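Local structure of reducing-end xylose-releasing exo-oligoxylanase Rex8A (Paenibacillus barcinonensis, 6SUD) at residues Pro195-Pro200 with Tyr263-Arg268; Pro241-Tyr246 with Gly257-Phe262; Asn181-Phe186 with Ala222-Ala227. The protein hydrolyses short xylooligosaccharides, linear or branched, releasing xylose from their reducing ends in the breakdown of xylan. The protein carries 1 engineered substitution. One frame throughout, in Å; residues are numbered along the deposited sequence.

Contact 1. Residues Pro195-Pro200 with Tyr263-Arg268; sequences PSYHLP and YSDAYR. With XYP (beta-D-xylopyranose), chain K; XYP (beta-D-xylopyranose), chain J.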
loop_
_atom_site.group_PDB
_atom_site.type_symbol
_atom_site.label_atom_id
_atom_site.label_comp_id
_atom_site.label_asym_id
_atom_site.label_seq_id
_atom_site.Cartn_x
_atom_site.Cartn_y
_atom_site.Cartn_z
ATOM N N PRO A 195 -1.894 -9.765 -6.282
ATOM C CA PRO A 195 -3.124 -8.976 -6.131
ATOM C C PRO A 195 -3.037 -7.760 -5.195
ATOM O O PRO A 195 -3.702 -6.801 -5.420
ATOM C CB PRO A 195 -4.121 -9.998 -5.567
ATOM C CG PRO A 195 -3.628 -11.326 -6.090
ATOM C CD PRO A 195 -2.115 -11.208 -6.107
ATOM N N SER A 196 -2.189 -7.801 -4.180
ATOM C CA SER A 196 -2.014 -6.683 -3.213
ATOM C C SER A 196 -1.346 -5.475 -3.893
ATOM O O SER A 196 -1.392 -4.371 -3.330
ATOM C CB SER A 196 -1.237 -7.156 -2.019
ATOM O OG SER A 196 0.128 -7.279 -2.371
ATOM N N TYR A 197 -0.727 -5.668 -5.055
ATOM C CA TYR A 197 -0.067 -4.573 -5.817
ATOM C C TYR A 197 -1.086 -3.755 -6.622
ATOM O O TYR A 197 -0.688 -2.695 -7.147
ATOM C CB TYR A 197 0.971 -5.147 -6.784
ATOM C CG TYR A 197 2.244 -5.696 -6.187
ATOM C CD1 TYR A 197 2.404 -5.940 -4.834
ATOM C CD2 TYR A 197 3.303 -6.011 -7.016
ATOM C CE1 TYR A 197 3.586 -6.460 -4.327
ATOM C CE2 TYR A 197 4.492 -6.533 -6.532
ATOM C CZ TYR A 197 4.638 -6.765 -5.175
ATOM O OH TYR A 197 5.819 -7.271 -4.691
ATOM N N HIS A 198 -2.328 -4.227 -6.762
ATOM C CA HIS A 198 -3.361 -3.605 -7.633
ATOM C C HIS A 198 -4.069 -2.473 -6.894
ATOM O O HIS A 198 -4.824 -2.741 -5.952
ATOM C CB HIS A 198 -4.358 -4.642 -8.163
ATOM C CG HIS A 198 -3.718 -5.579 -9.122
ATOM N ND1 HIS A 198 -3.966 -5.540 -10.491
ATOM C CD2 HIS A 198 -2.756 -6.512 -8.927
ATOM C CE1 HIS A 198 -3.219 -6.463 -11.068
ATOM N NE2 HIS A 198 -2.486 -7.084 -10.120
ATOM N N LEU A 199 -3.847 -1.253 -7.367
ATOM C CA LEU A 199 -4.341 -0.018 -6.721
ATOM C C LEU A 199 -5.137 0.766 -7.749
ATOM O O LEU A 199 -4.705 1.836 -8.181
ATOM C CB LEU A 199 -3.158 0.808 -6.215
ATOM C CG LEU A 199 -2.159 0.106 -5.305
ATOM C CD1 LEU A 199 -1.023 1.053 -5.011
ATOM C CD2 LEU A 199 -2.783 -0.359 -4.005
ATOM N N PRO A 200 -6.319 0.268 -8.159
ATOM C CA PRO A 200 -7.121 0.930 -9.191
ATOM C C PRO A 200 -7.378 2.411 -8.887
ATOM O O PRO A 200 -7.413 3.204 -9.801
ATOM C CB PRO A 200 -8.414 0.094 -9.226
ATOM C CG PRO A 200 -8.381 -0.685 -7.925
ATOM C CD PRO A 200 -6.920 -0.995 -7.730
ATOM N N TYR A 263 -1.488 -14.945 3.213
ATOM C CA TYR A 263 -0.387 -14.537 4.122
ATOM C C TYR A 263 -0.073 -13.059 3.845
ATOM O O TYR A 263 -0.777 -12.426 3.057
ATOM C CB TYR A 263 0.828 -15.443 3.917
ATOM C CG TYR A 263 1.712 -15.651 5.125
ATOM C CD1 TYR A 263 1.202 -16.184 6.299
ATOM C CD2 TYR A 263 3.066 -15.350 5.080
ATOM C CE1 TYR A 263 2.014 -16.398 7.404
ATOM C CE2 TYR A 263 3.890 -15.557 6.177
ATOM C CZ TYR A 263 3.362 -16.084 7.339
ATOM O OH TYR A 263 4.189 -16.278 8.409
ATOM N N SER A 264 1.000 -12.550 4.451
ATOM C CA SER A 264 1.353 -11.110 4.634
ATOM C C SER A 264 0.994 -10.205 3.442
ATOM O O SER A 264 0.330 -9.197 3.680
ATOM C CB SER A 264 2.810 -10.997 4.946
ATOM O OG SER A 264 3.132 -11.832 6.043
ATOM N N ASP A 265 1.428 -10.504 2.215
ATOM C CA ASP A 265 1.160 -9.602 1.056
ATOM C C ASP A 265 -0.355 -9.402 0.896
ATOM O O ASP A 265 -0.821 -8.226 0.790
ATOM C CB ASP A 265 1.739 -10.147 -0.254
ATOM C CG ASP A 265 3.185 -9.777 -0.522
ATOM O OD1 ASP A 265 3.968 -9.678 0.446
ATOM O OD2 ASP A 265 3.521 -9.614 -1.708
ATOM N N ALA A 266 -1.104 -10.511 0.901
ATOM C CA ALA A 266 -2.533 -10.552 0.511
ATOM C C ALA A 266 -3.406 -9.779 1.505
ATOM O O ALA A 266 -4.554 -9.458 1.144
ATOM C CB ALA A 266 -3.007 -11.975 0.350
ATOM N N TYR A 267 -2.916 -9.475 2.709
ATOM C CA TYR A 267 -3.709 -8.708 3.705
ATOM C C TYR A 267 -4.145 -7.368 3.117
ATOM O O TYR A 267 -5.278 -6.916 3.407
ATOM C CB TYR A 267 -2.902 -8.440 4.977
ATOM C CG TYR A 267 -2.422 -9.672 5.684
ATOM C CD1 TYR A 267 -2.893 -10.931 5.343
ATOM C CD2 TYR A 267 -1.546 -9.568 6.751
ATOM C CE1 TYR A 267 -2.468 -12.065 6.007
ATOM C CE2 TYR A 267 -1.106 -10.694 7.422
ATOM C CZ TYR A 267 -1.559 -11.942 7.044
ATOM O OH TYR A 267 -1.134 -13.046 7.725
ATOM N N ARG A 268 -3.298 -6.773 2.273
ATOM C CA ARG A 268 -3.499 -5.389 1.769
ATOM C C ARG A 268 -4.651 -5.362 0.760
ATOM O O ARG A 268 -5.222 -4.287 0.591
ATOM C CB ARG A 268 -2.200 -4.839 1.183
ATOM C CG ARG A 268 -1.069 -4.800 2.206
ATOM C CD ARG A 268 0.230 -4.470 1.507
ATOM N NE ARG A 268 0.745 -5.575 0.688
ATOM C CZ ARG A 268 1.984 -5.619 0.191
ATOM N NH1 ARG A 268 2.801 -4.599 0.368
ATOM N NH2 ARG A 268 2.403 -6.662 -0.502
HETATM O O1 XYP K . 9.105 -8.512 0.944
HETATM C C1 XYP K . 8.688 -7.608 -0.104
HETATM C C2 XYP K . 7.180 -7.348 -0.131
HETATM C C3 XYP K . 6.772 -6.492 -1.324
HETATM C C4 XYP K . 7.921 -5.562 -1.696
HETATM C C5 XYP K . 8.716 -5.224 -0.440
HETATM O O2 XYP K . 6.434 -8.572 -0.112
HETATM O O3 XYP K . 5.569 -5.791 -0.967
HETATM O O4 XYP K . 8.770 -6.220 -2.640
HETATM O O5 XYP K . 9.363 -6.369 0.114
HETATM O O1 XYP J . 7.523 -9.612 6.945
HETATM C C1 XYP J . 6.913 -8.885 5.872
HETATM C C2 XYP J . 7.984 -7.999 5.240
HETATM C C3 XYP J . 7.335 -7.195 4.147
HETATM C C4 XYP J . 6.761 -8.125 3.101
HETATM C C5 XYP J . 5.809 -9.127 3.739
HETATM O O2 XYP J . 8.605 -7.083 6.164
HETATM O O3 XYP J . 8.307 -6.331 3.556
HETATM O O4 XYP J . 6.099 -7.297 2.139
HETATM O O5 XYP J . 6.422 -9.789 4.860
HETATM O O HOH W 1 5.750 -8.972 -2.683
#

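Contact 2. Residues Pro241-Tyr246 with Gly257-Phe262; sequences PEYANY and GDFRHF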
loop_
_atom_site.group_PDB
_atom_site.type_symbol
_atom_site.label_atom_id
_atom_site.label_comp_id
_atom_site.label_asym_id
_atom_site.label_seq_id
_atom_site.Cartn_x
_atom_site.Cartn_y
_atom_site.Cartn_z
ATOM N N PRO A 241 -4.620 -15.015 -2.944
ATOM C CA PRO A 241 -3.257 -15.525 -2.854
ATOM C C PRO A 241 -2.237 -14.384 -2.878
ATOM O O PRO A 241 -2.564 -13.311 -3.367
ATOM C CB PRO A 241 -3.177 -16.410 -4.096
ATOM C CG PRO A 241 -4.027 -15.687 -5.112
ATOM C CD PRO A 241 -5.158 -15.070 -4.313
ATOM N N GLU A 242 -1.041 -14.626 -2.332
ATOM C CA GLU A 242 0.049 -13.616 -2.365
ATOM C C GLU A 242 0.418 -13.357 -3.832
ATOM O O GLU A 242 0.431 -12.184 -4.219
ATOM C CB GLU A 242 1.219 -14.042 -1.486
ATOM C CG GLU A 242 0.878 -13.930 -0.011
ATOM C CD GLU A 242 2.029 -14.214 0.928
ATOM O OE1 GLU A 242 2.442 -15.407 1.016
ATOM O OE2 GLU A 242 2.520 -13.237 1.552
ATOM N N TYR A 243 0.691 -14.405 -4.616
ATOM C CA TYR A 243 0.984 -14.262 -6.071
ATOM C C TYR A 243 -0.119 -14.953 -6.861
ATOM O O TYR A 243 -0.553 -16.048 -6.491
ATOM C CB TYR A 243 2.305 -14.904 -6.498
ATOM C CG TYR A 243 3.561 -14.427 -5.808
ATOM C CD1 TYR A 243 3.612 -13.260 -5.057
ATOM C CD2 TYR A 243 4.735 -15.152 -5.939
ATOM C CE1 TYR A 243 4.783 -12.852 -4.423
ATOM C CE2 TYR A 243 5.910 -14.757 -5.323
ATOM C CZ TYR A 243 5.940 -13.604 -4.562
ATOM O OH TYR A 243 7.109 -13.226 -3.958
ATOM N N ALA A 244 -0.537 -14.320 -7.956
ATOM C CA ALA A 244 -1.633 -14.828 -8.807
ATOM C C ALA A 244 -1.243 -14.703 -10.276
ATOM O O ALA A 244 -0.554 -13.740 -10.628
ATOM C CB ALA A 244 -2.903 -14.074 -8.519
ATOM N N ASN A 245 -1.691 -15.665 -11.081
ATOM C CA ASN A 245 -1.661 -15.606 -12.563
ATOM C C ASN A 245 -2.518 -14.431 -13.050
ATOM O O ASN A 245 -3.351 -13.911 -12.272
ATOM C CB ASN A 245 -2.144 -16.933 -13.146
ATOM C CG ASN A 245 -1.233 -18.081 -12.771
ATOM O OD1 ASN A 245 -0.023 -17.962 -12.903
ATOM N ND2 ASN A 245 -1.794 -19.181 -12.299
ATOM N N TYR A 246 -2.361 -14.060 -14.324
ATOM C CA TYR A 246 -3.122 -12.963 -14.966
ATOM C C TYR A 246 -4.617 -13.298 -14.959
ATOM O O TYR A 246 -5.418 -12.356 -15.045
ATOM C CB TYR A 246 -2.600 -12.703 -16.382
ATOM C CG TYR A 246 -1.239 -12.050 -16.463
ATOM C CD1 TYR A 246 -0.816 -11.120 -15.523
ATOM C CD2 TYR A 246 -0.377 -12.333 -17.511
ATOM C CE1 TYR A 246 0.433 -10.516 -15.602
ATOM C CE2 TYR A 246 0.870 -11.729 -17.611
ATOM C CZ TYR A 246 1.280 -10.819 -16.652
ATOM O OH TYR A 246 2.499 -10.209 -16.764
ATOM N N GLY A 257 9.720 -19.498 -2.635
ATOM C CA GLY A 257 8.695 -20.033 -1.718
ATOM C C GLY A 257 7.318 -20.186 -2.339
ATOM O O GLY A 257 7.141 -19.927 -3.547
ATOM N N ASP A 258 6.372 -20.616 -1.503
ATOM C CA ASP A 258 4.976 -20.954 -1.882
ATOM C C ASP A 258 4.096 -19.758 -1.513
ATOM O O ASP A 258 3.933 -19.517 -0.300
ATOM C CB ASP A 258 4.547 -22.230 -1.158
ATOM C CG ASP A 258 3.143 -22.704 -1.483
ATOM O OD1 ASP A 258 2.438 -22.008 -2.262
ATOM O OD2 ASP A 258 2.782 -23.789 -0.982
ATOM N N PHE A 259 3.608 -19.024 -2.516
ATOM C CA PHE A 259 2.860 -17.752 -2.354
ATOM C C PHE A 259 1.405 -17.977 -2.779
ATOM O O PHE A 259 0.698 -17.029 -3.095
ATOM C CB PHE A 259 3.598 -16.629 -3.092
ATOM C CG PHE A 259 4.914 -16.283 -2.446
ATOM C CD1 PHE A 259 4.967 -15.357 -1.413
ATOM C CD2 PHE A 259 6.094 -16.891 -2.849
ATOM C CE1 PHE A 259 6.167 -15.059 -0.785
ATOM C CE2 PHE A 259 7.298 -16.579 -2.232
ATOM C CZ PHE A 259 7.330 -15.664 -1.205
ATOM N N ARG A 260 0.956 -19.230 -2.750
ATOM C CA ARG A 260 -0.399 -19.612 -3.228
ATOM C C ARG A 260 -1.469 -19.293 -2.189
ATOM O O ARG A 260 -2.655 -19.377 -2.532
ATOM C CB ARG A 260 -0.426 -21.104 -3.545
ATOM C CG ARG A 260 0.420 -21.456 -4.758
ATOM C CD ARG A 260 0.363 -22.937 -5.081
ATOM N NE ARG A 260 0.881 -23.683 -3.942
ATOM C CZ ARG A 260 0.882 -25.008 -3.821
ATOM N NH1 ARG A 260 0.376 -25.773 -4.774
ATOM N NH2 ARG A 260 1.375 -25.563 -2.728
ATOM N N HIS A 261 -1.062 -18.969 -0.962
ATOM C CA HIS A 261 -1.969 -18.939 0.209
ATOM C C HIS A 261 -2.189 -17.515 0.703
ATOM O O HIS A 261 -1.520 -16.584 0.205
ATOM C CB HIS A 261 -1.418 -19.840 1.304
ATOM C CG HIS A 261 -1.085 -21.191 0.784
ATOM N ND1 HIS A 261 -2.052 -22.035 0.263
ATOM C CD2 HIS A 261 0.094 -21.839 0.672
ATOM C CE1 HIS A 261 -1.481 -23.157 -0.136
ATOM N NE2 HIS A 261 -0.165 -23.066 0.116
ATOM N N PHE A 262 -3.096 -17.375 1.676
ATOM C CA PHE A 262 -3.424 -16.080 2.313
ATOM C C PHE A 262 -2.441 -15.841 3.460
ATOM O O PHE A 262 -2.553 -16.490 4.518
ATOM C CB PHE A 262 -4.883 -16.051 2.767
ATOM C CG PHE A 262 -5.322 -14.696 3.255
ATOM C CD1 PHE A 262 -5.638 -13.683 2.360
ATOM C CD2 PHE A 262 -5.390 -14.421 4.605
ATOM C CE1 PHE A 262 -6.047 -12.433 2.813
ATOM C CE2 PHE A 262 -5.772 -13.172 5.058
ATOM C CZ PHE A 262 -6.104 -12.175 4.163
HETATM O O HOH W 2 1.424 -18.255 0.691
#

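Contact 3. Residues Asn181-Phe186 with Ala222-Ala227; sequences NRLIKF and AEASRA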
loop_
_atom_site.group_PDB
_atom_site.type_symbol
_atom_site.label_atom_id
_atom_site.label_comp_id
_atom_site.label_asym_id
_atom_site.label_seq_id
_atom_site.Cartn_x
_atom_site.Cartn_y
_atom_site.Cartn_z
ATOM N N ASN A 181 -2.703 -6.756 -21.156
ATOM C CA ASN A 181 -3.866 -6.880 -20.231
ATOM C C ASN A 181 -3.947 -5.691 -19.254
ATOM O O ASN A 181 -4.893 -5.687 -18.448
ATOM C CB ASN A 181 -3.841 -8.217 -19.483
ATOM C CG ASN A 181 -2.552 -8.418 -18.714
ATOM O OD1 ASN A 181 -1.903 -7.444 -18.336
ATOM N ND2 ASN A 181 -2.144 -9.664 -18.533
ATOM N N ARG A 182 -3.007 -4.737 -19.311
ATOM C CA ARG A 182 -2.976 -3.492 -18.486
ATOM C C ARG A 182 -2.844 -3.824 -16.986
ATOM O O ARG A 182 -3.269 -2.980 -16.163
ATOM C CB ARG A 182 -4.231 -2.627 -18.668
ATOM C CG ARG A 182 -4.799 -2.531 -20.079
ATOM C CD ARG A 182 -3.828 -2.038 -21.131
ATOM N NE ARG A 182 -4.482 -1.409 -22.281
ATOM C CZ ARG A 182 -5.047 -2.050 -23.308
ATOM N NH1 ARG A 182 -5.068 -3.371 -23.359
ATOM N NH2 ARG A 182 -5.595 -1.359 -24.294
ATOM N N LEU A 183 -2.228 -4.958 -16.642
ATOM C CA LEU A 183 -2.101 -5.424 -15.230
ATOM C C LEU A 183 -0.669 -5.227 -14.729
ATOM O O LEU A 183 0.286 -5.542 -15.473
ATOM C CB LEU A 183 -2.496 -6.896 -15.132
ATOM C CG LEU A 183 -3.945 -7.213 -15.479
ATOM C CD1 LEU A 183 -4.213 -8.691 -15.253
ATOM C CD2 LEU A 183 -4.922 -6.342 -14.698
ATOM N N ILE A 184 -0.536 -4.759 -13.484
ATOM C CA ILE A 184 0.790 -4.646 -12.813
ATOM C C ILE A 184 1.361 -6.055 -12.607
ATOM O O ILE A 184 0.591 -6.998 -12.339
ATOM C CB ILE A 184 0.684 -3.840 -11.503
ATOM C CG1 ILE A 184 2.066 -3.438 -10.998
ATOM C CG2 ILE A 184 -0.144 -4.583 -10.462
ATOM C CD1 ILE A 184 2.045 -2.486 -9.822
ATOM N N LYS A 185 2.670 -6.201 -12.794
ATOM C CA LYS A 185 3.385 -7.493 -12.648
ATOM C C LYS A 185 3.988 -7.610 -11.251
ATOM O O LYS A 185 4.175 -6.591 -10.604
ATOM C CB LYS A 185 4.520 -7.598 -13.663
ATOM C CG LYS A 185 4.072 -7.589 -15.105
ATOM C CD LYS A 185 5.247 -7.766 -16.037
ATOM C CE LYS A 185 5.330 -6.700 -17.104
ATOM N NZ LYS A 185 6.641 -6.734 -17.785
ATOM N N PHE A 186 4.380 -8.814 -10.869
ATOM C CA PHE A 186 5.092 -9.064 -9.590
ATOM C C PHE A 186 6.499 -8.441 -9.662
ATOM O O PHE A 186 6.865 -7.654 -8.783
ATOM C CB PHE A 186 5.118 -10.558 -9.275
ATOM C CG PHE A 186 6.169 -10.920 -8.266
ATOM C CD1 PHE A 186 6.140 -10.363 -6.997
ATOM C CD2 PHE A 186 7.209 -11.770 -8.600
ATOM C CE1 PHE A 186 7.113 -10.681 -6.067
ATOM C CE2 PHE A 186 8.180 -12.093 -7.667
ATOM C CZ PHE A 186 8.139 -11.536 -6.409
ATOM N N ALA A 222 -7.009 1.077 -14.354
ATOM C CA ALA A 222 -7.969 1.189 -13.231
ATOM C C ALA A 222 -9.072 0.140 -13.413
ATOM O O ALA A 222 -9.318 -0.649 -12.475
ATOM C CB ALA A 222 -8.531 2.589 -13.146
ATOM N N GLU A 223 -9.678 0.095 -14.604
ATOM C CA GLU A 223 -10.812 -0.819 -14.913
ATOM C C GLU A 223 -10.267 -2.255 -14.962
ATOM O O GLU A 223 -10.950 -3.146 -14.414
ATOM C CB GLU A 223 -11.622 -0.308 -16.124
ATOM C CG GLU A 223 -11.388 -1.006 -17.459
ATOM C CD GLU A 223 -12.132 -0.495 -18.699
ATOM O OE1 GLU A 223 -13.323 -0.117 -18.596
ATOM O OE2 GLU A 223 -11.524 -0.502 -19.798
ATOM N N ALA A 224 -9.081 -2.479 -15.540
ATOM C CA ALA A 224 -8.461 -3.824 -15.630
ATOM C C ALA A 224 -8.196 -4.357 -14.217
ATOM O O ALA A 224 -8.481 -5.549 -13.963
ATOM C CB ALA A 224 -7.194 -3.802 -16.451
ATOM N N SER A 225 -7.696 -3.513 -13.320
ATOM C CA SER A 225 -7.362 -3.933 -11.927
ATOM C C SER A 225 -8.638 -4.232 -11.130
ATOM O O SER A 225 -8.628 -5.190 -10.324
ATOM C CB SER A 225 -6.513 -2.935 -11.213
ATOM O OG SER A 225 -5.161 -3.104 -11.577
ATOM N N ARG A 226 -9.701 -3.452 -11.305
ATOM C CA ARG A 226 -10.968 -3.744 -10.587
ATOM C C ARG A 226 -11.461 -5.126 -11.030
ATOM O O ARG A 226 -11.813 -5.936 -10.160
ATOM C CB ARG A 226 -12.027 -2.667 -10.822
ATOM C CG ARG A 226 -11.610 -1.278 -10.356
ATOM C CD ARG A 226 -12.764 -0.324 -10.136
ATOM N NE ARG A 226 -12.287 0.908 -9.524
ATOM C CZ ARG A 226 -11.962 2.005 -10.205
ATOM N NH1 ARG A 226 -12.112 2.038 -11.519
ATOM N NH2 ARG A 226 -11.509 3.068 -9.573
ATOM N N ALA A 227 -11.485 -5.381 -12.339
ATOM C CA ALA A 227 -11.860 -6.693 -12.909
ATOM C C ALA A 227 -10.966 -7.788 -12.336
ATOM O O ALA A 227 -11.504 -8.829 -11.982
ATOM C CB ALA A 227 -11.743 -6.704 -14.413
HETATM O O HOH W 3 -2.861 -2.688 -13.235
#

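Contact 1. Residues Pro195-Pro200 with Tyr263-Arg268
In the sugar-binding cleft of the (α/α)6 barrel of glycoside hydrolase family 8, the 3-10 turn at 195-197 packs on the loop that carries D265, the probable proton acceptor. R268 runs along this seam. Its CB lies 4.1 Å from S196 CB, and the chain then extends to CD before bending at chi3 (-72°), which turns the guanidinium back over its own loop. NE passes S196 CB and donates to D265 O at 3.1 Å; the oxygen is met on a lone pair and lies near the guanidinium plane, so the bond fixes the rotation of the group. NH2 makes a salt bridge of 3.4 Å with D265 OD2, a charge pairing that would favour the ionised carboxylate. The edge of the Y197 ring comes up beside NH2, ring and guanidinium planes 80° apart. NH1 bonds Y74 OH and also donates to O3 of the chain K xylose, while NH2 reaches the same O3 weakly. An alanine at R268 would probably loosen both the sugar O3 and the D265 carboxylate, since the ion pair and both nitrogen contacts to O3 would go with the guanidinium. S196 OG bonds D194, and the hydroxymethyl CB presses on D265 O. The two carboxylate oxygens of D265 divide their work: OD1 accepts from O2 of the chain K xylose (2.8 Å), and OD2 accepts from a water 2.5 Å away that also bonds Y197 OH and that same O2.

Contact 2. Residues Pro241-Tyr246 with Gly257-Phe262
Y243 and F259 both set CG anti to their carbonyl carbons (chi1 -58° and -68°), and, with the backbones held together by hydrogen bonds, the two side chains lie side by side, pointing the same way. Their rings form an offset stack, planes 16° apart and centroids 4.1 Å apart. F259 CB sits over the Y243 face in a CH-pi contact, 3.5 Å from the ring centroid, while Y243 OH reaches above the centre of the F259 ring and bonds H256. At the roots of the two side chains the backbones are joined twice: Y243 N donates almost straight to a lone pair of F259 O at 3.0 Å, and E242 N meets H261 O from above the carbonyl plane at 3.2 Å. No regular strand results; these are two arms of the long irregular loop between helices 215-232 and 268-280 of the (α/α)6 barrel. The second arm is shaped by an Asx turn, D258 OD1 accepting R260 N; side-on, R260 NE donates to D258 OD1 at 2.8 Å and NH2 to OD2. E242, extended beyond CG, crosses the F259 ring obliquely. Its OE1 and D258 O are among the acceptors competing for the protons of a water that accepts from H261 N, while OE2 accepts from D265 N.

Contact 3. Residues Asn181-Phe186 with Ala222-Ala227
The backbone passes through a left-handed helical conformation at R182 (phi/psi 63°/28°) just before the short strand 183-184, bringing R182 CA within 6.2 Å of A224 CA on helix 215-232. An Asx turn holds this bend, with N181 OD1 accepting L183 N at 3.0 Å from above the amide's carbonyl plane. A224 carries the contact: its methyl group faces the bend, with N181 O at 3.6 Å from A224 CB and the CB of R182 close by. L183 completes the surround; its side chain, CG beside the backbone N, sends L183 CD2 to A224 CB at 3.8 Å and against A224 O. Beyond CB, R182 bends at chi2 and leads off to a salt bridge between NE and E220 on the same helix. Polar linkage across the contact runs through a water, which donates to R182 O (3.0 Å), bonds S225 OG (2.9 Å) and accepts weakly from I184 N. S225 OG has a second partner in H198. Apolar packing and this water together join the two-stranded antiparallel hairpin 177-178/183-184 to helix 215-232. On the strand, I184 is turned to helices 127-144 and 200-209, while farther along the helix R226 forms salt bridges to E204 of helix 200-209 and D276 of helix 268-280.

From the N terminus, 181-186 comes first and contact 3 closes the stretch to helix 215-232, enclosing helix 200-209. Before that loop is complete, 195-200 opens contact 1, so the two cross, and they touch where P200 CB packs on A222 O. Contact 1 closes only at 263-268, at the entry to helix 268-280. Within its span, after helix 215-232, contact 2 folds the long loop back on itself over ten intervening residues and lies in series with contact 3. Packing of Y243 OH on F186 CZ joins those two. The hairpin, helix 215-232 and the long loop are thereby linked to the xylose site, where contact 2 meets contact 1 through E242 and D265.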